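Local coordinates for GTPase subunit of restriction endonuclease (Thermococcus gammatolerans, PDB 6P0G) that binds DNA through its N-terminal domain, here m5C DNA, as the McrB GTPase subunit of a restriction endonuclease, at a contact of chain A with DNA. Numbering follows the deposited sequence.

Contact 1: a contact of chain A with DNA. Residues 61, 82, 147, 151, 157-159, 162. With nucleotides of chain B.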
loop_
_atom_site.group_PDB
_atom_site.type_symbol
_atom_site.label_atom_id
_atom_site.label_comp_id
_atom_site.label_asym_id
_atom_site.label_seq_id
_atom_site.Cartn_x
_atom_site.Cartn_y
_atom_site.Cartn_z
ATOM N N TYR A 61 3.305 11.768 6.782
ATOM C CA TYR A 61 4.273 12.658 7.427
ATOM C C TYR A 61 4.544 13.891 6.528
ATOM O O TYR A 61 5.693 14.217 6.218
ATOM C CB TYR A 61 5.586 11.907 7.752
ATOM C CG TYR A 61 5.501 10.898 8.899
ATOM C CD1 TYR A 61 4.278 10.363 9.307
ATOM C CD2 TYR A 61 6.649 10.501 9.592
ATOM C CE1 TYR A 61 4.199 9.451 10.356
ATOM C CE2 TYR A 61 6.581 9.591 10.651
ATOM C CZ TYR A 61 5.349 9.073 11.024
ATOM O OH TYR A 61 5.259 8.171 12.062
ATOM N N ASN A 82 2.786 1.079 16.950
ATOM C CA ASN A 82 3.690 0.805 15.833
ATOM C C ASN A 82 4.635 -0.390 16.109
ATOM O O ASN A 82 5.832 -0.310 15.870
ATOM C CB ASN A 82 4.511 2.065 15.487
ATOM C CG ASN A 82 3.699 3.147 14.705
ATOM O OD1 ASN A 82 2.474 3.046 14.503
ATOM N ND2 ASN A 82 4.404 4.199 14.278
ATOM N N TYR A 147 15.769 -0.146 10.995
ATOM C CA TYR A 147 14.719 -0.031 12.013
ATOM C C TYR A 147 14.764 -1.179 13.016
ATOM O O TYR A 147 15.216 -2.276 12.666
ATOM C CB TYR A 147 13.325 -0.018 11.378
ATOM C CG TYR A 147 13.018 1.150 10.480
ATOM C CD1 TYR A 147 13.317 2.453 10.859
ATOM C CD2 TYR A 147 12.381 0.953 9.263
ATOM C CE1 TYR A 147 13.008 3.526 10.029
ATOM C CE2 TYR A 147 12.071 2.012 8.431
ATOM C CZ TYR A 147 12.383 3.291 8.811
ATOM O OH TYR A 147 12.056 4.319 7.952
ATOM N N TYR A 151 9.421 -2.838 14.239
ATOM C CA TYR A 151 8.854 -1.564 13.789
ATOM C C TYR A 151 7.743 -1.867 12.783
ATOM O O TYR A 151 7.940 -2.608 11.798
ATOM C CB TYR A 151 9.940 -0.658 13.183
ATOM C CG TYR A 151 9.459 0.676 12.597
ATOM C CD1 TYR A 151 8.939 1.685 13.405
ATOM C CD2 TYR A 151 9.571 0.937 11.232
ATOM C CE1 TYR A 151 8.524 2.903 12.860
ATOM C CE2 TYR A 151 9.157 2.151 10.679
ATOM C CZ TYR A 151 8.632 3.127 11.492
ATOM O OH TYR A 151 8.216 4.329 10.928
ATOM N N TYR A 157 7.064 7.244 6.633
ATOM C CA TYR A 157 7.960 7.668 5.570
ATOM C C TYR A 157 9.365 7.191 5.901
ATOM O O TYR A 157 9.822 7.313 7.032
ATOM C CB TYR A 157 7.918 9.187 5.402
ATOM C CG TYR A 157 8.985 9.747 4.490
ATOM C CD1 TYR A 157 9.075 9.340 3.158
ATOM C CD2 TYR A 157 9.887 10.703 4.946
ATOM C CE1 TYR A 157 10.050 9.857 2.310
ATOM C CE2 TYR A 157 10.864 11.231 4.108
ATOM C CZ TYR A 157 10.938 10.804 2.788
ATOM O OH TYR A 157 11.903 11.314 1.949
ATOM N N VAL A 158 10.049 6.629 4.914
ATOM C CA VAL A 158 11.379 6.108 5.141
ATOM C C VAL A 158 12.425 7.108 4.684
ATOM O O VAL A 158 12.580 7.359 3.494
ATOM C CB VAL A 158 11.586 4.767 4.431
ATOM C CG1 VAL A 158 12.910 4.146 4.857
ATOM C CG2 VAL A 158 10.434 3.839 4.747
ATOM N N LYS A 159 13.120 7.685 5.658
ATOM C CA LYS A 159 14.204 8.623 5.414
ATOM C C LYS A 159 15.135 8.051 4.358
ATOM O O LYS A 159 15.631 6.936 4.509
ATOM C CB LYS A 159 14.942 8.917 6.729
ATOM C CG LYS A 159 16.205 9.751 6.589
ATOM C CD LYS A 159 16.808 10.116 7.953
ATOM C CE LYS A 159 16.997 8.875 8.822
ATOM N NZ LYS A 159 18.401 8.726 9.307
ATOM N N ARG A 162 18.036 5.672 4.504
ATOM C CA ARG A 162 17.794 4.268 4.819
ATOM C C ARG A 162 17.544 3.458 3.547
ATOM O O ARG A 162 17.770 2.250 3.532
ATOM C CB ARG A 162 16.600 4.108 5.762
ATOM C CG ARG A 162 16.722 4.812 7.077
ATOM C CD ARG A 162 15.414 4.694 7.841
ATOM N NE ARG A 162 15.451 5.410 9.114
ATOM C CZ ARG A 162 15.913 4.896 10.248
ATOM N NH1 ARG A 162 16.376 3.649 10.282
ATOM N NH2 ARG A 162 15.907 5.626 11.355
ATOM P P DC B 2 12.106 13.818 7.409
ATOM O OP1 DC B 2 13.384 13.105 7.655
ATOM O OP2 DC B 2 11.748 14.193 6.019
ATOM O "O5'" DC B 2 10.833 13.058 8.031
ATOM C "C5'" DC B 2 10.762 11.643 8.041
ATOM C "C4'" DC B 2 11.755 11.081 9.020
ATOM O "O4'" DC B 2 11.732 11.898 10.222
ATOM C "C3'" DC B 2 11.497 9.643 9.467
ATOM O "O3'" DC B 2 12.756 8.983 9.650
ATOM C "C2'" DC B 2 10.763 9.867 10.792
ATOM C "C1'" DC B 2 11.523 11.068 11.335
ATOM N N1 DC B 2 10.785 11.837 12.344
ATOM C C2 DC B 2 11.286 11.945 13.651
ATOM O O2 DC B 2 12.350 11.386 13.947
ATOM N N3 DC B 2 10.582 12.664 14.554
ATOM C C4 DC B 2 9.435 13.261 14.192
ATOM N N4 DC B 2 8.770 13.963 15.117
ATOM C C5 DC B 2 8.917 13.159 12.872
ATOM C C6 DC B 2 9.617 12.447 11.990
ATOM P P DC B 3 12.856 7.394 9.906
ATOM O OP1 DC B 3 13.927 7.230 10.912
ATOM O OP2 DC B 3 12.993 6.731 8.581
ATOM O "O5'" DC B 3 11.418 7.022 10.512
ATOM C "C5'" DC B 3 11.238 5.886 11.321
ATOM C "C4'" DC B 3 11.925 6.075 12.643
ATOM O "O4'" DC B 3 11.577 7.381 13.171
ATOM C "C3'" DC B 3 11.543 5.081 13.733
ATOM O "O3'" DC B 3 12.643 4.957 14.620
ATOM C "C2'" DC B 3 10.414 5.824 14.411
ATOM C "C1'" DC B 3 11.075 7.186 14.478
ATOM N N1 DC B 3 10.169 8.305 14.862
ATOM C C2 DC B 3 9.184 8.747 13.964
ATOM O O2 DC B 3 9.073 8.191 12.850
ATOM N N3 DC B 3 8.375 9.765 14.341
ATOM C C4 DC B 3 8.524 10.324 15.542
ATOM N N4 DC B 3 7.707 11.317 15.855
ATOM C C5 DC B 3 9.517 9.889 16.472
ATOM C C6 DC B 3 10.309 8.886 16.094
ATOM P P DG B 4 12.497 4.174 16.013
ATOM O OP1 DG B 4 13.801 3.524 16.251
ATOM O OP2 DG B 4 11.257 3.373 15.981
ATOM O "O5'" DG B 4 12.316 5.299 17.112
ATOM C "C5'" DG B 4 12.524 4.969 18.490
ATOM C "C4'" DG B 4 11.214 4.607 19.175
ATOM O "O4'" DG B 4 10.175 5.441 18.635
ATOM C "C3'" DG B 4 10.729 3.157 18.972
ATOM O "O3'" DG B 4 10.793 2.326 20.219
ATOM C "C2'" DG B 4 9.318 3.283 18.386
ATOM C "C1'" DG B 4 8.972 4.735 18.677
ATOM N N9 DG B 4 8.104 5.321 17.696
ATOM C C8 DG B 4 7.854 4.848 16.430
ATOM N N7 DG B 4 7.027 5.600 15.755
ATOM C C5 DG B 4 6.713 6.641 16.634
ATOM C C6 DG B 4 5.859 7.761 16.460
ATOM O O6 DG B 4 5.182 8.071 15.461
ATOM N N1 DG B 4 5.833 8.565 17.603
ATOM C C2 DG B 4 6.537 8.316 18.759
ATOM N N2 DG B 4 6.374 9.200 19.749
ATOM N N3 DG B 4 7.343 7.274 18.933
ATOM C C4 DG B 4 7.379 6.483 17.832
#
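Contact 1 is a backbone clamp that holds chain B at the phosphate of the unpaired DC3, flanked by a looser fringe of aromatic and amide groups near the bases. The clamp centres on OP2, which accepts from Tyr147 OH, Lys159 N and Arg162 NE. Tyr147 reaches it tip-first, its phenol OH 2.7 Å from DC3 OP2. The backbone N-H of Lys159 comes in almost straight, with N 3.1 Å from DC3 OP2 and 162° at the hydrogen. Arg162 NE lies 2.8 Å from DC3 OP2. Arg162 reaches out extended to NE, and a turn at chi4 (-86°) sets the guanidinium side-on to the phosphate, where NH2 makes a 2.6 Å salt bridge to DC3 OP1. The fit is imperfect: OP2 lies 37° out of the guanidinium plane. The rim of the Tyr147 ring lies over one guanidinium face, while Tyr151 CE2 sits over the centre of the Tyr147 ring. This layering should hold both donors in register. Tyr151 also packs against the DC3 deoxyribose, its OH 3.4 Å from DC3 C5'. A leucine in place of Arg162 would lose both nitrogens of the side-on grip and would probably leave the phosphate charge poorly balanced. Elsewhere the contact is slacker. The Lys159 side chain, bent at chi3 and chi4, adds no bond to that of its backbone N-H. Tyr157 touches the sugar-phosphate chain with its ring edge, CD2 being 3.4 Å from DC2 C5'. Toward the bases, Asn82 ND2 faces N7 on the major-groove edge of paired DG4 at 3.3 Å, a pair not assigned as a hydrogen bond. Tyr61 brings its ring edge in plane to the cytosine carbonyl, with CE2 3.6 Å from DC3 O2.

Contact 2: a contact of chain A with DNA. Residues 55-56, 61, 82, 154. With nucleotides of chain C; nucleotides of chain B.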
loop_
_atom_site.group_PDB
_atom_site.type_symbol
_atom_site.label_atom_id
_atom_site.label_comp_id
_atom_site.label_asym_id
_atom_site.label_seq_id
_atom_site.Cartn_x
_atom_site.Cartn_y
_atom_site.Cartn_z
ATOM N N ARG A 55 -6.146 6.238 1.400
ATOM C CA ARG A 55 -6.002 6.808 2.738
ATOM C C ARG A 55 -6.891 8.038 2.863
ATOM O O ARG A 55 -7.396 8.559 1.863
ATOM C CB ARG A 55 -4.537 7.156 3.043
ATOM C CG ARG A 55 -3.656 5.909 3.225
ATOM C CD ARG A 55 -2.192 6.226 3.475
ATOM N NE ARG A 55 -1.933 6.646 4.848
ATOM C CZ ARG A 55 -1.731 7.907 5.200
ATOM N NH1 ARG A 55 -1.772 8.851 4.269
ATOM N NH2 ARG A 55 -1.495 8.223 6.470
ATOM N N SER A 56 -7.078 8.485 4.102
ATOM C CA SER A 56 -7.938 9.615 4.424
ATOM C C SER A 56 -7.253 10.958 4.208
ATOM O O SER A 56 -7.924 11.954 4.085
ATOM C CB SER A 56 -8.427 9.510 5.862
ATOM O OG SER A 56 -7.334 9.458 6.766
ATOM N N TYR A 61 3.305 11.768 6.782
ATOM C CA TYR A 61 4.273 12.658 7.427
ATOM C C TYR A 61 4.544 13.891 6.528
ATOM O O TYR A 61 5.693 14.217 6.218
ATOM C CB TYR A 61 5.586 11.907 7.752
ATOM C CG TYR A 61 5.501 10.898 8.899
ATOM C CD1 TYR A 61 4.278 10.363 9.307
ATOM C CD2 TYR A 61 6.649 10.501 9.592
ATOM C CE1 TYR A 61 4.199 9.451 10.356
ATOM C CE2 TYR A 61 6.581 9.591 10.651
ATOM C CZ TYR A 61 5.349 9.073 11.024
ATOM O OH TYR A 61 5.259 8.171 12.062
ATOM N N ASN A 82 2.786 1.079 16.950
ATOM C CA ASN A 82 3.690 0.805 15.833
ATOM C C ASN A 82 4.635 -0.390 16.109
ATOM O O ASN A 82 5.832 -0.310 15.870
ATOM C CB ASN A 82 4.511 2.065 15.487
ATOM C CG ASN A 82 3.699 3.147 14.705
ATOM O OD1 ASN A 82 2.474 3.046 14.503
ATOM N ND2 ASN A 82 4.404 4.199 14.278
ATOM N N ILE A 154 1.906 2.439 11.226
ATOM C CA ILE A 154 0.599 2.492 10.596
ATOM C C ILE A 154 0.735 3.154 9.217
ATOM O O ILE A 154 0.197 2.662 8.217
ATOM C CB ILE A 154 -0.405 3.245 11.497
ATOM C CG1 ILE A 154 -1.737 3.427 10.773
ATOM C CG2 ILE A 154 0.204 4.545 11.997
ATOM C CD1 ILE A 154 -2.434 2.101 10.478
ATOM P P DA C 2 -6.763 2.520 13.917
ATOM O OP1 DA C 2 -6.523 3.965 14.160
ATOM O OP2 DA C 2 -7.678 1.732 14.772
ATOM O "O5'" DA C 2 -7.371 2.502 12.437
ATOM C "C5'" DA C 2 -7.405 3.711 11.691
ATOM C "C4'" DA C 2 -6.040 3.994 11.107
ATOM O "O4'" DA C 2 -5.766 2.993 10.096
ATOM C "C3'" DA C 2 -5.893 5.339 10.394
ATOM O "O3'" DA C 2 -4.464 5.741 10.368
ATOM C "C2'" DA C 2 -6.450 5.002 9.012
ATOM C "C1'" DA C 2 -5.957 3.555 8.809
ATOM N N9 DA C 2 -6.874 2.703 8.035
ATOM C C8 DA C 2 -7.830 1.836 8.511
ATOM N N7 DA C 2 -8.494 1.198 7.551
ATOM C C5 DA C 2 -7.926 1.672 6.383
ATOM C C6 DA C 2 -8.178 1.400 5.019
ATOM N N6 DA C 2 -9.110 0.546 4.595
ATOM N N1 DA C 2 -7.432 2.057 4.104
ATOM C C2 DA C 2 -6.492 2.917 4.539
ATOM N N3 DA C 2 -6.163 3.255 5.785
ATOM C C4 DA C 2 -6.924 2.595 6.665
ATOM P P DC C 3 -3.831 6.681 9.209
ATOM O OP1 DC C 3 -4.592 7.959 9.212
ATOM O OP2 DC C 3 -3.640 5.887 7.965
ATOM O "O5'" DC C 3 -2.319 6.953 9.685
ATOM C "C5'" DC C 3 -2.007 7.087 11.069
ATOM C "C4'" DC C 3 -1.450 8.467 11.370
ATOM O "O4'" DC C 3 -1.517 8.709 12.807
ATOM C "C3'" DC C 3 0.011 8.670 10.997
ATOM O "O3'" DC C 3 0.283 10.092 10.783
ATOM C "C2'" DC C 3 0.708 8.160 12.263
ATOM C "C1'" DC C 3 -0.202 8.760 13.339
ATOM N N1 DC C 3 -0.203 8.041 14.660
ATOM C C2 DC C 3 -0.883 8.612 15.757
ATOM O O2 DC C 3 -1.465 9.705 15.617
ATOM N N3 DC C 3 -0.885 7.953 16.944
ATOM C C4 DC C 3 -0.255 6.778 17.058
ATOM N N4 DC C 3 -0.293 6.164 18.251
ATOM C C5 DC C 3 0.445 6.182 15.954
ATOM C C6 DC C 3 0.444 6.840 14.788
ATOM P P DC C 4 -0.628 11.027 9.819
ATOM O OP1 DC C 4 -1.848 11.477 10.545
ATOM O OP2 DC C 4 -0.715 10.394 8.485
ATOM O "O5'" DC C 4 0.290 12.313 9.594
ATOM C "C5'" DC C 4 1.259 12.659 10.572
ATOM C "C4'" DC C 4 0.575 13.004 11.869
ATOM O "O4'" DC C 4 0.898 12.020 12.886
ATOM C "C3'" DC C 4 0.953 14.369 12.461
ATOM O "O3'" DC C 4 -0.236 15.149 12.684
ATOM C "C2'" DC C 4 1.634 13.996 13.775
ATOM C "C1'" DC C 4 0.911 12.711 14.104
ATOM N N1 DC C 4 1.559 11.916 15.203
ATOM C C2 DC C 4 2.664 11.078 14.948
ATOM O O2 DC C 4 3.101 10.961 13.801
ATOM N N3 DC C 4 3.218 10.411 15.978
ATOM C C4 DC C 4 2.732 10.555 17.210
ATOM N N4 DC C 4 3.321 9.875 18.188
ATOM C C5 DC C 4 1.627 11.401 17.495
ATOM C C6 DC C 4 1.080 12.061 16.475
ATOM P P DG B 5 10.141 2.732 21.650
ATOM O OP1 DG B 5 9.959 4.191 21.814
ATOM O OP2 DG B 5 11.004 2.057 22.652
ATOM O "O5'" DG B 5 8.741 1.931 21.690
ATOM C "C5'" DG B 5 7.527 2.519 21.173
ATOM C "C4'" DG B 5 7.039 3.626 22.086
ATOM O "O4'" DG B 5 6.317 4.633 21.346
ATOM C "C3'" DG B 5 6.092 3.194 23.209
ATOM O "O3'" DG B 5 6.841 3.056 24.458
ATOM C "C2'" DG B 5 5.046 4.331 23.259
ATOM C "C1'" DG B 5 5.624 5.372 22.308
ATOM N N9 DG B 5 4.609 6.239 21.699
ATOM C C8 DG B 5 4.015 7.325 22.298
ATOM N N7 DG B 5 3.137 7.918 21.552
ATOM C C5 DG B 5 3.135 7.184 20.378
ATOM C C6 DG B 5 2.371 7.359 19.204
ATOM O O6 DG B 5 1.527 8.235 18.959
ATOM N N1 DG B 5 2.674 6.400 18.246
ATOM C C2 DG B 5 3.587 5.391 18.405
ATOM N N2 DG B 5 3.731 4.563 17.366
ATOM N N3 DG B 5 4.310 5.207 19.503
ATOM C C4 DG B 5 4.033 6.139 20.449
#
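Charge at contact 2 is concentrated in Arg55, at the end of strand 52-55, which faces two consecutive phosphates of chain C. Its chain bends at chi3 (78°), turning the guanidinium across the backbone. NH2 donates to DC4 OP2 at 3.1 Å, and that oxygen lies only 4° out of the guanidinium plane. The bond is moderately bent, 140° at the hydrogen, and is likely to be strengthened by charge. The same NH2 forms a longer salt bridge, 3.5 Å to DC3 OP2. One cationic group thus spans two negative phosphates and would be expected to ease their mutual repulsion.

Aromatic stacking contributes little here. The carbonyl O2 of DC4 stands above the plane of the Tyr61 ring but is displaced past its CE1 edge, 3.9 Å from CE1, so the cytosine makes an offset approach to that face and not a full stack. Ile154 supplies the apolar packing and buries more surface than any other residue of this patch. With CG1 anti to the backbone N, its two branches divide over neighbouring nucleotides. CD1 packs against the sugar of the unpaired DA2, 3.5 Å from O4', whereas CG2 lies 3.5 Å from DC3 C5' and also approaches base carbon C6. The DA2 base is extrahelical: its N9 is 10.8 Å from DC3 N1, and it stacks on neither DC3 nor DC4.

The 2-amino tip of the unpaired DG5 of chain B points onto the flat face of the Asn82 amide, with the guanine nearly perpendicular to it. ND2 is 3.2 Å from DG5 N2, but its N-H points elsewhere, so this is face packing without a hydrogen bond. On the protein side, OD1 takes a weak hydrogen bond from Ile154 N, which may steady the amide's orientation. Together the residues form a DNA-binding surface that holds the chain C backbone by charge and shape where DA2 leaves the stack, and they may let the domain accept, or even promote, a flipped-out base.

The centres of contact 1 and contact 2 lie about 12 Å apart, measured between their C-alpha atoms, and Tyr61 and Asn82 belong to both. Contact 1 holds chain B alone, drawing on strand 155-157 and helix 160-163; contact 2 draws on strand 52-55 and the loop at Ile154, just ahead of strand 155-157, and meets mainly chain C. Tyr61 touches both strands, while Asn82 bridges DG4 and DG5 of chain B, and separate cationic residues hold each backbone. With one protein chain in the deposited assembly, a single domain grips both strands, an arrangement that could support their local separation.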